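Local coordinates for putative snRNP Sm-like protein (Pyrococcus abyssi, PDB 1H64) that probably binds RNA as a heptameric, ring-forming member of the snRNP Sm protein family, at residues Gly33-Ile36 and His37-Val41. Numbering follows the deposited sequence.
Sequences GYDI and HLNVV
Val41 N donates to Gly33 O (3.0 Å) and Asp35 N to Asn39 O in an antiparallel beta hairpin, whose connecting loop contains a type I turn from Asp35 to Leu38 closed by Leu38 N on Asp35 O. With Asp35 CG between its own backbone N and carbonyl carbon (chi1 61°), the carboxylate turns back over the bend. Asp35 OD1 accepts His37 N (2.9 Å) and Asn39 N (3.1 Å) from opposite faces of its plane. Asp35 OD2 offers its syn lone pair to Asn39 ND2 (2.9 Å), although the two flat groups are twisted 73° apart. A short acidic side chain suits three N-H donors; an alanine here would probably leave the backbone N-H groups of His37 and Asn39, and Asn39 ND2, without their acceptor. Exposed Ile36 lays CG2 over the centre of the His37 ring, a CH-pi contact. Gly33 suits its place beside Val41, whose CG2 a side chain would meet. Tyr34 CB touches Val40 CG1 (4.1 Å); the Tyr34 OH is hydrogen-bonded to His10 ND1, and Asn39 OD1 to Gly64 N. The hairpin joins strands 25-34 and 40-42 of the Sm fold, with helix 5-11 against Tyr34, Ile36 and apolar Leu38, and strand 60-62 beside Val40.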
# COMPACT_ATOMS: atom_id res chain seq x y z
N GLY C 33 0.62 -5.73 -25.65
CA GLY C 33 1.78 -6.17 -24.88
C GLY C 33 1.43 -6.27 -23.41
O GLY C 33 0.39 -5.77 -22.97
N TYR C 34 2.29 -6.93 -22.64
CA TYR C 34 2.05 -7.09 -21.21
C TYR C 34 3.31 -7.67 -20.59
O TYR C 34 4.23 -8.06 -21.30
CB TYR C 34 0.88 -8.06 -20.98
CG TYR C 34 1.18 -9.50 -21.36
CD1 TYR C 34 1.69 -10.41 -20.43
CD2 TYR C 34 0.98 -9.95 -22.67
CE1 TYR C 34 2.00 -11.72 -20.79
CE2 TYR C 34 1.29 -11.27 -23.04
CZ TYR C 34 1.79 -12.14 -22.09
OH TYR C 34 2.11 -13.44 -22.45
N ASP C 35 3.36 -7.67 -19.27
CA ASP C 35 4.50 -8.29 -18.59
C ASP C 35 3.98 -9.07 -17.39
O ASP C 35 2.79 -9.08 -17.10
CB ASP C 35 5.56 -7.26 -18.17
CG ASP C 35 5.02 -6.22 -17.21
OD1 ASP C 35 4.12 -6.53 -16.42
OD2 ASP C 35 5.54 -5.08 -17.25
N ILE C 36 4.90 -9.73 -16.68
CA ILE C 36 4.53 -10.56 -15.54
C ILE C 36 3.88 -9.85 -14.35
O ILE C 36 3.29 -10.51 -13.50
CB ILE C 36 5.77 -11.35 -15.06
CG1 ILE C 36 5.36 -12.35 -13.98
CG2 ILE C 36 6.81 -10.40 -14.54
CD1 ILE C 36 4.24 -13.27 -14.41
N HIS C 37 3.98 -8.53 -14.29
CA HIS C 37 3.37 -7.77 -13.19
C HIS C 37 1.95 -7.35 -13.58
O HIS C 37 1.25 -6.69 -12.82
CB HIS C 37 4.20 -6.51 -12.90
CG HIS C 37 5.65 -6.80 -12.68
ND1 HIS C 37 6.11 -7.54 -11.61
CD2 HIS C 37 6.74 -6.50 -13.43
CE1 HIS C 37 7.42 -7.70 -11.71
NE2 HIS C 37 7.83 -7.07 -12.81
N LEU C 38 1.54 -7.78 -14.76
CA LEU C 38 0.24 -7.44 -15.32
C LEU C 38 0.16 -5.97 -15.74
O LEU C 38 -0.93 -5.37 -15.76
CB LEU C 38 -0.90 -7.80 -14.37
CG LEU C 38 -1.09 -9.30 -14.11
CD1 LEU C 38 -2.27 -9.51 -13.19
CD2 LEU C 38 -1.30 -10.05 -15.42
N ASN C 39 1.31 -5.39 -16.05
CA ASN C 39 1.30 -4.03 -16.59
C ASN C 39 0.87 -4.37 -18.02
O ASN C 39 1.30 -5.40 -18.57
CB ASN C 39 2.71 -3.41 -16.63
CG ASN C 39 3.26 -3.13 -15.25
OD1 ASN C 39 2.54 -2.66 -14.36
ND2 ASN C 39 4.55 -3.40 -15.06
N VAL C 40 0.02 -3.55 -18.63
CA VAL C 40 -0.43 -3.86 -19.99
C VAL C 40 -0.30 -2.68 -20.94
O VAL C 40 -0.19 -1.53 -20.51
CB VAL C 40 -1.91 -4.37 -20.01
CG1 VAL C 40 -2.02 -5.69 -19.25
CG2 VAL C 40 -2.85 -3.32 -19.41
N VAL C 41 -0.27 -2.98 -22.23
CA VAL C 41 -0.14 -1.95 -23.25
C VAL C 41 -1.33 -2.08 -24.18
O VAL C 41 -1.60 -3.17 -24.67
CB VAL C 41 1.15 -2.11 -24.09
CG1 VAL C 41 1.24 -0.96 -25.10
CG2 VAL C 41 2.39 -2.10 -23.19